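Local atomic coordinates of serine protease pet (Escherichia coli, PDB entry 4OM9), a protein that acts as a serine protease enterotoxin of enteroaggregative Escherichia coli, delivered as an autotransporter passenger domain and probably cleaving host alpha-fodrin. Residues T69-A74 with G99-I104; T119-N124 with V223-T228; E125-I130 with T179-N184; G147-S152 with S208-Y213; G188-Y193 with V242-S247. All blocks are in the same frame, centred on the assembly; numbering follows the deposited sequence.

Contact 1 of 5, residues T69-A74 with G99-I104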
# COMPACT_ATOMS: atom_id res chain seq x y z
N THR A 69 -28.01 -19.30 17.66
CA THR A 69 -28.65 -19.70 16.43
C THR A 69 -30.17 -19.86 16.65
O THR A 69 -30.77 -19.19 17.49
CB THR A 69 -28.01 -21.00 15.89
OG1 THR A 69 -28.53 -21.31 14.60
CG2 THR A 69 -28.21 -22.22 16.87
N VAL A 70 -30.81 -20.72 15.89
CA VAL A 70 -32.21 -20.94 16.09
C VAL A 70 -32.38 -22.40 16.51
O VAL A 70 -31.47 -23.21 16.26
CB VAL A 70 -33.00 -20.55 14.82
CG1 VAL A 70 -33.77 -21.71 14.24
CG2 VAL A 70 -33.85 -19.35 15.11
N ALA A 71 -33.48 -22.70 17.21
CA ALA A 71 -33.67 -24.01 17.86
C ALA A 71 -33.98 -25.14 16.88
O ALA A 71 -33.42 -26.23 17.00
CB ALA A 71 -34.80 -23.94 18.93
N HIS A 72 -34.85 -24.88 15.90
CA HIS A 72 -35.25 -25.94 14.97
C HIS A 72 -34.19 -26.16 13.89
O HIS A 72 -34.43 -26.86 12.90
CB HIS A 72 -36.63 -25.65 14.35
CG HIS A 72 -36.62 -24.64 13.24
ND1 HIS A 72 -36.48 -23.29 13.45
CD2 HIS A 72 -36.78 -24.80 11.90
CE1 HIS A 72 -36.53 -22.65 12.29
NE2 HIS A 72 -36.71 -23.55 11.34
N ASN A 73 -33.02 -25.57 14.10
CA ASN A 73 -31.85 -25.88 13.29
C ASN A 73 -31.18 -27.16 13.79
O ASN A 73 -30.22 -27.65 13.19
CB ASN A 73 -30.85 -24.72 13.31
CG ASN A 73 -30.77 -24.00 11.97
OD1 ASN A 73 -31.60 -24.22 11.08
ND2 ASN A 73 -29.76 -23.15 11.81
N ALA A 74 -31.69 -27.69 14.90
CA ALA A 74 -31.23 -28.97 15.41
C ALA A 74 -31.62 -30.08 14.43
O ALA A 74 -30.84 -30.99 14.17
CB ALA A 74 -31.82 -29.24 16.78
N GLY A 99 -39.21 -21.20 23.72
CA GLY A 99 -40.42 -21.35 22.92
C GLY A 99 -40.45 -20.44 21.69
O GLY A 99 -41.08 -20.75 20.67
N ASN A 100 -39.77 -19.31 21.79
CA ASN A 100 -39.64 -18.38 20.69
C ASN A 100 -38.52 -18.78 19.70
O ASN A 100 -38.16 -17.98 18.82
CB ASN A 100 -39.40 -16.97 21.22
CG ASN A 100 -39.90 -15.87 20.28
OD1 ASN A 100 -40.95 -16.01 19.63
ND2 ASN A 100 -39.14 -14.78 20.21
N ASP A 101 -37.97 -20.00 19.87
CA ASP A 101 -37.06 -20.65 18.91
C ASP A 101 -35.63 -20.15 19.09
O ASP A 101 -34.76 -20.32 18.23
CB ASP A 101 -37.54 -20.43 17.46
CG ASP A 101 -36.73 -21.20 16.42
OD1 ASP A 101 -36.23 -22.30 16.72
OD2 ASP A 101 -36.62 -20.71 15.27
N PHE A 102 -35.37 -19.55 20.25
CA PHE A 102 -34.04 -19.05 20.53
C PHE A 102 -33.13 -20.20 20.95
O PHE A 102 -33.57 -21.14 21.63
CB PHE A 102 -34.09 -17.97 21.60
CG PHE A 102 -32.74 -17.48 22.02
CD1 PHE A 102 -32.02 -16.60 21.22
CD2 PHE A 102 -32.16 -17.93 23.21
CE1 PHE A 102 -30.76 -16.16 21.59
CE2 PHE A 102 -30.90 -17.50 23.60
CZ PHE A 102 -30.19 -16.62 22.79
N SER A 103 -31.86 -20.13 20.55
CA SER A 103 -30.88 -21.12 20.96
C SER A 103 -29.53 -20.50 21.30
O SER A 103 -28.90 -19.87 20.46
CB SER A 103 -30.70 -22.17 19.86
OG SER A 103 -29.74 -23.15 20.28
N ILE A 104 -29.10 -20.70 22.55
CA ILE A 104 -27.75 -20.35 22.98
C ILE A 104 -26.95 -21.64 23.14
O ILE A 104 -27.37 -22.60 23.82
CB ILE A 104 -27.73 -19.54 24.29
CG1 ILE A 104 -26.30 -19.34 24.79
CG2 ILE A 104 -28.52 -20.23 25.36
CD1 ILE A 104 -25.43 -18.50 23.87
O HOH W 1 -29.97 -25.27 17.91

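Contact 2 of 5, residues T119-N124 with V223-T228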
# COMPACT_ATOMS: atom_id res chain seq x y z
N THR A 119 -23.78 -8.42 22.13
CA THR A 119 -25.07 -8.95 22.58
C THR A 119 -25.88 -7.97 23.44
O THR A 119 -26.62 -8.39 24.32
CB THR A 119 -24.88 -10.24 23.43
OG1 THR A 119 -23.87 -10.00 24.42
CG2 THR A 119 -24.46 -11.42 22.57
N SER A 120 -25.74 -6.68 23.19
CA SER A 120 -26.44 -5.69 24.02
C SER A 120 -27.84 -5.29 23.50
O SER A 120 -28.36 -4.23 23.89
CB SER A 120 -25.57 -4.45 24.16
OG SER A 120 -25.56 -3.74 22.93
N PHE A 121 -28.45 -6.09 22.64
CA PHE A 121 -29.81 -5.78 22.21
C PHE A 121 -30.85 -6.15 23.27
O PHE A 121 -30.89 -7.27 23.75
CB PHE A 121 -30.17 -6.49 20.90
CG PHE A 121 -31.57 -6.16 20.44
CD1 PHE A 121 -31.88 -4.89 19.97
CD2 PHE A 121 -32.58 -7.11 20.51
CE1 PHE A 121 -33.15 -4.57 19.58
CE2 PHE A 121 -33.86 -6.80 20.11
CZ PHE A 121 -34.16 -5.53 19.65
N ASN A 122 -31.69 -5.19 23.63
CA ASN A 122 -32.71 -5.40 24.66
C ASN A 122 -34.12 -5.31 24.11
O ASN A 122 -34.71 -4.23 24.06
CB ASN A 122 -32.54 -4.39 25.79
CG ASN A 122 -33.34 -4.75 27.01
OD1 ASN A 122 -34.23 -5.59 26.95
ND2 ASN A 122 -33.03 -4.11 28.12
N TYR A 123 -34.68 -6.45 23.73
CA TYR A 123 -36.01 -6.51 23.14
C TYR A 123 -37.11 -5.97 24.05
O TYR A 123 -38.21 -5.69 23.58
CB TYR A 123 -36.35 -7.95 22.74
CG TYR A 123 -37.50 -8.07 21.75
CD1 TYR A 123 -37.56 -7.27 20.61
CD2 TYR A 123 -38.50 -9.03 21.93
CE1 TYR A 123 -38.59 -7.39 19.69
CE2 TYR A 123 -39.53 -9.16 21.02
CZ TYR A 123 -39.58 -8.33 19.89
OH TYR A 123 -40.60 -8.47 18.98
N ASN A 124 -36.82 -5.85 25.34
CA ASN A 124 -37.83 -5.47 26.32
C ASN A 124 -37.94 -3.97 26.56
O ASN A 124 -38.69 -3.53 27.43
CB ASN A 124 -37.54 -6.16 27.65
CG ASN A 124 -37.55 -7.65 27.52
OD1 ASN A 124 -38.29 -8.21 26.70
ND2 ASN A 124 -36.72 -8.32 28.31
N VAL A 223 -24.83 -4.47 16.48
CA VAL A 223 -25.31 -5.24 17.59
C VAL A 223 -26.04 -6.42 17.00
O VAL A 223 -26.69 -6.27 15.98
CB VAL A 223 -26.22 -4.35 18.48
CG1 VAL A 223 -27.37 -5.12 19.12
CG2 VAL A 223 -25.38 -3.59 19.49
N LEU A 224 -25.93 -7.59 17.62
CA LEU A 224 -26.68 -8.73 17.17
C LEU A 224 -28.16 -8.61 17.57
O LEU A 224 -28.47 -8.76 18.74
CB LEU A 224 -26.11 -10.01 17.76
CG LEU A 224 -26.68 -11.33 17.26
CD1 LEU A 224 -26.27 -11.58 15.81
CD2 LEU A 224 -26.18 -12.45 18.18
N LEU A 225 -29.04 -8.34 16.61
CA LEU A 225 -30.49 -8.20 16.89
C LEU A 225 -31.10 -9.52 17.33
O LEU A 225 -31.89 -9.58 18.28
CB LEU A 225 -31.25 -7.69 15.66
CG LEU A 225 -32.79 -7.63 15.84
CD1 LEU A 225 -33.20 -6.31 16.48
CD2 LEU A 225 -33.56 -7.81 14.51
N GLY A 226 -30.73 -10.57 16.61
CA GLY A 226 -31.24 -11.90 16.89
C GLY A 226 -30.81 -12.85 15.79
O GLY A 226 -29.81 -12.60 15.12
N THR A 227 -31.59 -13.91 15.59
CA THR A 227 -31.25 -14.97 14.66
C THR A 227 -32.45 -15.31 13.80
O THR A 227 -33.61 -15.26 14.25
CB THR A 227 -30.75 -16.25 15.41
OG1 THR A 227 -31.71 -16.63 16.40
CG2 THR A 227 -29.47 -15.96 16.09
N THR A 228 -32.17 -15.68 12.56
CA THR A 228 -33.24 -15.80 11.58
C THR A 228 -34.14 -17.01 11.79
O THR A 228 -33.68 -18.15 11.77
CB THR A 228 -32.66 -15.85 10.18
OG1 THR A 228 -31.91 -14.66 9.97
CG2 THR A 228 -33.75 -15.96 9.13

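Contact 3 of 5, residues E125-I130 with T179-N184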
# COMPACT_ATOMS: atom_id res chain seq x y z
N GLU A 125 -37.18 -3.20 25.80
CA GLU A 125 -37.34 -1.75 25.78
C GLU A 125 -38.57 -1.47 24.97
O GLU A 125 -38.93 -2.27 24.11
CB GLU A 125 -36.12 -1.05 25.17
CG GLU A 125 -34.89 -1.00 26.06
CD GLU A 125 -34.95 0.14 27.06
OE1 GLU A 125 -34.24 1.15 26.84
OE2 GLU A 125 -35.72 0.04 28.04
N ASN A 126 -39.24 -0.35 25.23
CA ASN A 126 -40.43 -0.03 24.43
C ASN A 126 -40.05 0.38 23.01
O ASN A 126 -38.89 0.72 22.73
CB ASN A 126 -41.29 1.07 25.11
CG ASN A 126 -40.54 2.39 25.29
OD1 ASN A 126 -39.80 2.83 24.42
ND2 ASN A 126 -40.76 3.02 26.44
N ASN A 127 -41.03 0.34 22.11
CA ASN A 127 -40.81 0.59 20.70
C ASN A 127 -40.10 1.90 20.38
O ASN A 127 -39.19 1.93 19.54
CB ASN A 127 -42.14 0.53 19.96
CG ASN A 127 -42.58 -0.89 19.68
OD1 ASN A 127 -42.06 -1.83 20.27
ND2 ASN A 127 -43.53 -1.05 18.77
N GLN A 128 -40.49 2.98 21.05
CA GLN A 128 -39.87 4.27 20.78
C GLN A 128 -38.37 4.28 21.14
O GLN A 128 -37.56 4.87 20.43
CB GLN A 128 -40.60 5.39 21.51
CG GLN A 128 -40.16 6.79 21.08
CD GLN A 128 -40.35 7.06 19.59
OE1 GLN A 128 -41.48 7.26 19.11
NE2 GLN A 128 -39.24 7.10 18.86
N ASN A 129 -38.01 3.63 22.25
CA ASN A 129 -36.62 3.58 22.71
C ASN A 129 -35.73 2.82 21.72
O ASN A 129 -34.61 3.23 21.43
CB ASN A 129 -36.53 2.93 24.09
CG ASN A 129 -36.65 3.95 25.23
OD1 ASN A 129 -36.96 5.12 25.01
ND2 ASN A 129 -36.40 3.49 26.45
N ILE A 130 -36.26 1.72 21.22
CA ILE A 130 -35.54 0.91 20.25
C ILE A 130 -35.36 1.66 18.92
O ILE A 130 -34.30 1.60 18.28
CB ILE A 130 -36.28 -0.43 20.04
CG1 ILE A 130 -36.37 -1.17 21.38
CG2 ILE A 130 -35.59 -1.29 19.01
CD1 ILE A 130 -36.97 -2.56 21.28
N THR A 179 -40.10 -3.97 9.36
CA THR A 179 -41.51 -3.67 9.08
C THR A 179 -42.43 -3.95 10.28
O THR A 179 -43.52 -3.41 10.36
CB THR A 179 -42.02 -4.49 7.87
OG1 THR A 179 -41.72 -5.87 8.06
CG2 THR A 179 -41.35 -4.01 6.58
N ASN A 180 -41.97 -4.78 11.22
CA ASN A 180 -42.68 -4.96 12.49
C ASN A 180 -41.74 -5.42 13.60
O ASN A 180 -41.30 -6.58 13.62
CB ASN A 180 -43.83 -5.96 12.34
CG ASN A 180 -44.90 -5.80 13.42
OD1 ASN A 180 -44.65 -5.20 14.47
ND2 ASN A 180 -46.09 -6.35 13.17
N LEU A 181 -41.46 -4.52 14.53
CA LEU A 181 -40.69 -4.83 15.72
C LEU A 181 -41.30 -5.94 16.55
O LEU A 181 -40.59 -6.69 17.18
CB LEU A 181 -40.52 -3.59 16.59
CG LEU A 181 -39.33 -2.71 16.24
CD1 LEU A 181 -39.29 -1.48 17.15
CD2 LEU A 181 -38.03 -3.52 16.31
N ARG A 182 -42.63 -6.03 16.58
CA ARG A 182 -43.29 -7.04 17.39
C ARG A 182 -44.40 -7.72 16.60
O ARG A 182 -45.58 -7.45 16.81
CB ARG A 182 -43.85 -6.44 18.69
CG ARG A 182 -43.15 -5.16 19.16
CD ARG A 182 -43.21 -4.95 20.67
NE ARG A 182 -42.17 -5.72 21.33
CZ ARG A 182 -41.07 -5.22 21.87
NH1 ARG A 182 -40.85 -3.91 21.89
NH2 ARG A 182 -40.19 -6.04 22.43
N ALA A 183 -43.99 -8.61 15.69
CA ALA A 183 -44.93 -9.44 14.94
C ALA A 183 -45.46 -10.60 15.80
O ALA A 183 -44.68 -11.28 16.48
CB ALA A 183 -44.27 -9.97 13.69
N ASN A 184 -46.77 -10.82 15.74
CA ASN A 184 -47.43 -11.86 16.54
C ASN A 184 -47.38 -13.22 15.86
O ASN A 184 -48.24 -13.55 15.04
CB ASN A 184 -48.89 -11.47 16.83
CG ASN A 184 -49.67 -12.58 17.52
OD1 ASN A 184 -49.19 -13.21 18.47
ND2 ASN A 184 -50.87 -12.83 17.04
O HOH W 2 -45.19 -3.30 16.76

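Contact 4 of 5, residues G147-S152 with S208-Y213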
# COMPACT_ATOMS: atom_id res chain seq x y z
N GLY A 147 -30.77 -2.78 8.70
CA GLY A 147 -29.76 -3.70 9.16
C GLY A 147 -29.30 -4.65 8.09
O GLY A 147 -29.79 -4.62 6.97
N PHE A 148 -28.36 -5.51 8.48
CA PHE A 148 -27.73 -6.45 7.57
C PHE A 148 -27.85 -7.85 8.11
O PHE A 148 -27.81 -8.07 9.33
CB PHE A 148 -26.23 -6.13 7.39
CG PHE A 148 -25.95 -4.89 6.59
CD1 PHE A 148 -25.93 -4.94 5.20
CD2 PHE A 148 -25.64 -3.69 7.22
CE1 PHE A 148 -25.64 -3.78 4.43
CE2 PHE A 148 -25.35 -2.53 6.47
CZ PHE A 148 -25.36 -2.58 5.08
N ARG A 149 -27.94 -8.81 7.21
CA ARG A 149 -27.94 -10.20 7.60
C ARG A 149 -27.06 -10.96 6.65
O ARG A 149 -27.06 -10.71 5.46
CB ARG A 149 -29.34 -10.77 7.59
CG ARG A 149 -29.41 -12.16 8.14
CD ARG A 149 -30.43 -12.97 7.38
NE ARG A 149 -29.79 -13.53 6.20
CZ ARG A 149 -30.16 -13.24 4.96
NH1 ARG A 149 -31.19 -12.45 4.75
NH2 ARG A 149 -29.50 -13.80 3.95
N VAL A 150 -26.35 -11.94 7.17
CA VAL A 150 -25.41 -12.68 6.38
C VAL A 150 -25.66 -14.18 6.56
O VAL A 150 -25.83 -14.65 7.69
CB VAL A 150 -24.00 -12.27 6.80
CG1 VAL A 150 -23.04 -13.44 6.80
CG2 VAL A 150 -23.54 -11.09 6.00
N GLY A 151 -25.72 -14.92 5.45
CA GLY A 151 -25.84 -16.37 5.54
C GLY A 151 -25.58 -17.05 4.20
O GLY A 151 -25.28 -16.37 3.20
N SER A 152 -25.70 -18.38 4.17
CA SER A 152 -25.45 -19.10 2.93
C SER A 152 -26.45 -20.22 2.65
O SER A 152 -26.06 -21.38 2.48
CB SER A 152 -24.01 -19.67 2.94
OG SER A 152 -23.65 -20.21 1.69
N SER A 208 -31.85 -20.07 7.70
CA SER A 208 -32.47 -20.13 9.01
C SER A 208 -31.37 -20.27 10.07
O SER A 208 -30.44 -21.06 9.91
CB SER A 208 -33.46 -21.30 9.07
OG SER A 208 -33.86 -21.58 10.40
N GLY A 209 -31.46 -19.46 11.12
CA GLY A 209 -30.44 -19.46 12.15
C GLY A 209 -29.39 -18.35 12.02
O GLY A 209 -28.70 -18.05 13.01
N SER A 210 -29.26 -17.74 10.83
CA SER A 210 -28.17 -16.78 10.58
C SER A 210 -28.42 -15.51 11.38
O SER A 210 -29.57 -15.19 11.70
CB SER A 210 -28.03 -16.47 9.07
OG SER A 210 -29.24 -16.01 8.47
N GLY A 211 -27.36 -14.80 11.73
CA GLY A 211 -27.47 -13.63 12.59
C GLY A 211 -27.93 -12.36 11.86
O GLY A 211 -27.61 -12.13 10.70
N VAL A 212 -28.72 -11.56 12.57
CA VAL A 212 -29.32 -10.36 12.05
C VAL A 212 -28.75 -9.19 12.84
O VAL A 212 -28.72 -9.23 14.08
CB VAL A 212 -30.87 -10.42 12.17
CG1 VAL A 212 -31.51 -9.09 11.79
CG2 VAL A 212 -31.44 -11.57 11.33
N TYR A 213 -28.27 -8.16 12.15
CA TYR A 213 -27.53 -7.09 12.81
C TYR A 213 -28.24 -5.76 12.73
O TYR A 213 -28.94 -5.45 11.77
CB TYR A 213 -26.12 -6.95 12.22
CG TYR A 213 -25.22 -8.14 12.45
CD1 TYR A 213 -25.29 -9.24 11.60
CD2 TYR A 213 -24.29 -8.16 13.49
CE1 TYR A 213 -24.46 -10.34 11.79
CE2 TYR A 213 -23.46 -9.25 13.69
CZ TYR A 213 -23.56 -10.34 12.84
OH TYR A 213 -22.77 -11.45 12.99
O HOH W 3 -25.53 -13.17 9.86

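Contact 5 of 5, residues G188-Y193 with V242-S247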
# COMPACT_ATOMS: atom_id res chain seq x y z
N GLY A 188 -44.22 -16.67 19.98
CA GLY A 188 -44.04 -15.41 20.67
C GLY A 188 -43.73 -14.27 19.71
O GLY A 188 -43.68 -14.47 18.49
N ASN A 189 -43.52 -13.08 20.25
CA ASN A 189 -43.23 -11.91 19.44
C ASN A 189 -41.88 -11.98 18.71
O ASN A 189 -40.87 -12.35 19.30
CB ASN A 189 -43.29 -10.66 20.31
CG ASN A 189 -44.71 -10.19 20.52
OD1 ASN A 189 -45.66 -10.77 19.98
ND2 ASN A 189 -44.87 -9.12 21.30
N LYS A 190 -41.88 -11.61 17.43
CA LYS A 190 -40.69 -11.69 16.59
C LYS A 190 -40.54 -10.47 15.69
O LYS A 190 -41.52 -9.90 15.21
CB LYS A 190 -40.72 -12.96 15.73
CG LYS A 190 -40.53 -14.28 16.51
CD LYS A 190 -40.41 -15.45 15.53
CE LYS A 190 -40.20 -16.75 16.24
NZ LYS A 190 -41.35 -17.07 17.16
N VAL A 191 -39.30 -10.10 15.42
CA VAL A 191 -39.03 -8.96 14.56
C VAL A 191 -39.20 -9.37 13.11
O VAL A 191 -38.77 -10.44 12.69
CB VAL A 191 -37.64 -8.40 14.82
CG1 VAL A 191 -37.25 -7.36 13.75
CG2 VAL A 191 -37.59 -7.79 16.20
N GLU A 192 -39.88 -8.52 12.36
CA GLU A 192 -40.20 -8.81 10.97
C GLU A 192 -39.48 -7.81 10.09
O GLU A 192 -39.45 -6.62 10.38
CB GLU A 192 -41.72 -8.74 10.75
CG GLU A 192 -42.17 -8.94 9.30
CD GLU A 192 -43.65 -8.56 9.10
OE1 GLU A 192 -43.91 -7.40 8.73
OE2 GLU A 192 -44.54 -9.41 9.32
N TYR A 193 -38.87 -8.30 9.02
CA TYR A 193 -38.22 -7.37 8.11
C TYR A 193 -38.54 -7.68 6.65
O TYR A 193 -39.04 -8.76 6.31
CB TYR A 193 -36.70 -7.32 8.35
CG TYR A 193 -35.77 -8.39 7.75
CD1 TYR A 193 -35.71 -8.63 6.38
CD2 TYR A 193 -34.85 -9.07 8.56
CE1 TYR A 193 -34.83 -9.55 5.83
CE2 TYR A 193 -33.95 -10.00 8.02
CZ TYR A 193 -33.95 -10.23 6.65
OH TYR A 193 -33.10 -11.14 6.07
N VAL A 242 -37.21 -12.62 12.71
CA VAL A 242 -36.04 -12.81 13.54
C VAL A 242 -36.41 -13.08 14.99
O VAL A 242 -37.14 -12.30 15.61
CB VAL A 242 -35.13 -11.59 13.50
CG1 VAL A 242 -33.80 -11.92 14.16
CG2 VAL A 242 -34.94 -11.10 12.06
N THR A 243 -35.90 -14.19 15.52
CA THR A 243 -35.99 -14.45 16.95
C THR A 243 -35.08 -13.47 17.67
O THR A 243 -33.87 -13.50 17.47
CB THR A 243 -35.60 -15.90 17.29
OG1 THR A 243 -36.59 -16.78 16.76
CG2 THR A 243 -35.48 -16.11 18.80
N PRO A 244 -35.65 -12.58 18.47
CA PRO A 244 -34.89 -11.55 19.18
C PRO A 244 -33.88 -12.17 20.12
O PRO A 244 -34.25 -13.10 20.86
CB PRO A 244 -35.96 -10.78 19.96
CG PRO A 244 -37.26 -11.11 19.27
CD PRO A 244 -37.09 -12.52 18.81
N PHE A 245 -32.65 -11.68 20.11
CA PHE A 245 -31.63 -12.22 21.02
C PHE A 245 -32.10 -12.23 22.47
O PHE A 245 -32.65 -11.24 22.95
CB PHE A 245 -30.32 -11.42 20.94
CG PHE A 245 -29.36 -11.76 22.06
CD1 PHE A 245 -28.57 -12.90 21.98
CD2 PHE A 245 -29.29 -10.98 23.20
CE1 PHE A 245 -27.70 -13.23 23.01
CE2 PHE A 245 -28.43 -11.30 24.22
CZ PHE A 245 -27.63 -12.43 24.13
N ASP A 246 -31.82 -13.32 23.18
CA ASP A 246 -32.37 -13.50 24.53
C ASP A 246 -31.27 -13.62 25.59
O ASP A 246 -30.67 -14.67 25.76
CB ASP A 246 -33.28 -14.74 24.55
CG ASP A 246 -33.84 -15.06 25.93
OD1 ASP A 246 -33.52 -14.40 26.94
OD2 ASP A 246 -34.63 -16.02 26.00
N SER A 247 -31.06 -12.53 26.32
CA SER A 247 -30.06 -12.42 27.38
C SER A 247 -30.23 -13.40 28.54
O SER A 247 -29.29 -14.05 28.98
CB SER A 247 -30.09 -11.01 27.95
OG SER A 247 -28.99 -10.27 27.49

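Contact 1 of 5, residues T69-A74 with G99-I104
H72 and D101 set an imidazole against a carboxylate, their two planes turned 41° apart. The ring presents ND1 edge-on, and OD2 of D101 lies close to the ring plane, accepting from H72 ND1 at 3.2 Å. From the carboxylate's standpoint the donor sits on the syn side, somewhat out of plane. D101 OD2 is also hydrogen-bonded to H229 ND1, its strongest partner. A longer, weak bond joins H72 ND1 to OD1. D101 has CG anti to the backbone N (chi1 -174°), beside its own carbonyl carbon. In the turn that follows strand 66-70, OD1 takes a good bond from the backbone, with H72 N at 3.0 Å nearly in line with its C-O bond. A71 N also approaches OD1 at 2.8 Å, but that bond is bent and weak; its better acceptor is the carbonyl D101 O at 2.9 Å, met from above the carbonyl plane. V70 closes the side of the carboxylate with its methyls, CG2 coming to 3.1 Å from D101 OD2 in a tight apolar-to-polar contact. Further along, the antiparallel strands are joined by T69 N to S103 O at 3.0 Å, and water 1 links V70 O to S103 OG. With backbone N-H groups on one oxygen and imidazoles on the other, the carboxylate is gripped from several directions and its rotation is restricted, while the tilt and position of the H72 ring are restrained in turn. In a serine protease of clan PA, such carboxylate-imidazole bonding is consistent with the histidine-aspartate pairing of a chymotrypsin-like active site.

Contact 2 of 5, residues T119-N124 with V223-T228
A methyl group of L225 rests on the aromatic face of F121, and no hydrogen bond joins the two segments at all. L225 CD1 lies 3.6 Å from the centroid of the F121 ring, 20° off its normal, in a CH-pi contact displaced toward the rim; its closest ring atom is F121 CZ at 3.4 Å. The two side chains are neighbours that share one direction. F121 has CG anti to its backbone N (chi1 -180°), which places CG beside the carbonyl carbon. Polar backbone also meets this ring: L225 O comes to 3.4 Å from F121 CD2, while its hydrogen bond is spent on F245. Nearer the main chain of the loop, F121 CB fits against V223 CG1 at 3.6 Å and lies equally close to L224 O. V223 uses both branches: its CG2 meets S120 OG at 3.4 Å, and that hydroxyl has its main polar partner in D118. S120 is exposed, whereas the other touching residues are buried. Beyond F121 the loop turns away from the strand, with N122 OD1 accepting from N124 N in an Asx turn. The strand is itself irregular here: L225 and G226 both face V212, and L225 adopts near-helical backbone angles. This is a classic beta bulge in strand 221-232, overlaid by the segment that leads from the first beta sheet of the protease to helix 127-134 and the second, as expected of the linked two-barrel architecture of chymotrypsin-like enzymes.

Contact 3 of 5, residues E125-I130 with T179-N184
N127 and R182 form the close part of this contact, their amide and guanidinium planes only 16° from coplanar. R182 NH1 donates to N127 OD1 at 2.9 Å, reaching the oxygen almost in line with its C=O bond (175°). The acceptor in turn lies at the edge of the guanidinium, near its plane. R182 CD also comes to 3.3 Å from N127 OD1, and the arginine chain then bends at chi3 (82°), which turns it at NE. NH1 makes a second, weak bond to E125 O at 3.4 Å. Next to these polar groups the apolar packing is more relaxed: I130 CG2 approaches L181 CD1 at 4.1 Å as the two buried side chains pass alongside, running in contrary senses. The other end of N127 belongs to the solvent side. Its ND2 reaches only a weak bond to water 2, which donates to N180 OD1 at 3.0 Å; that oxygen also accepts from R182 N in an Asx turn. Helix 127-134 starts here, with N126 OD1 capping N129 N. Y123 adds to the surroundings of the arginine through a cation-pi contact. Oxygens and the Y123 ring thus meet the guanidinium, and its charge is probably stabilised by them, while the near-coplanar amide is consistent with a restrained orientation.

Contact 4 of 5, residues G147-S152 with S208-Y213
The Y213 ring has F148 O at its edge, near the ring plane, with CD1 of the tyrosine 3.6 Å from that oxygen. The same carbonyl accepts from Y213 N at 2.9 Å, the donor standing almost straight out from it (166°). Y213 CG lies anti to its carbonyl carbon (chi1 -65°), a torsion that sets it beside the backbone N. The F148 ring leads away from this partner and meets W222 instead. A second flat group, the guanidinium of R149, is approached obliquely by S210 OG, which stands 3.4 Å from R149 NE. S210 OG is bonded to D207 O, and the outer end of R149 to Y193 OH. The arginine's aliphatic part does the work between the strands: CG packs against V212 CG2 at 3.8 Å and closer still to G211 O, at 3.1 Å. R149 and V212 share one face of the sheet as a non-hydrogen-bonded antiparallel pair. Strand 211-216, paired here with strand 143-151, follows closely on S208 and G209, consistent with the second beta-barrel of a chymotrypsin-like protease.

Contact 5 of 5, residues G188-Y193 with V242-S247
V191 O accepts from V242 N at 2.7 Å, a nearly straight bond (167°) lying in the carbonyl plane. The return bond, V191 N to V242 O at 3.1 Å, closes an antiparallel hydrogen-bonded pair. Both valines project from the same face, CB to CB at 4.3 Å, where L225 packs against them. Y193 extends the apolar surface: its CD2 meets V242 CG2 at 4.0 Å, the side chains crossing at a slant. K190 leaves the strand differently. Its CB lies 3.6 Å from V242 O, and the chain then keeps company with T243 in a common direction until CE touches T243 OG1 at 3.6 Å. A bend at chi4 (61°) turns NZ at the end, and the ammonium bonds to N100 OD1 and T185 OG1. T243 OG1 is likewise engaged with N100 O. On the flank, P244 sets CD 3.8 Å from N189 O. D246 caps the helix that follows. Two backbone bonds thus hold the strands together among apolar side chains, while the amine of K190, a buried residue, is met by neutral oxygens, which would be expected to stabilise its charge and tie this part of the sheet to residues 99-104.

Overall arrangement
All five contacts belong to the N-terminal protease part, apart from the long parallel beta-helix that follows. Contact 1 comes first along the chain and joins strands 66-70 and 102-107 of a five-strand antiparallel sheet; the other four reach a second, seven-strand sheet. There contacts 2 and 5 meet through neighbouring strands 221-232 and 239-244, their centres about 8 Å apart, while contacts 3 and 5 share the pairing of strands 172-185 and 188-195. Contact 4 uses strand 211-216, next to 221-232. Contacts 1 and 3 lie farthest apart, about 21 Å between centres. Contact 1 touches contacts 2, 4 and 5, placing it between the two sheets, consistent with a chymotrypsin-like cleft.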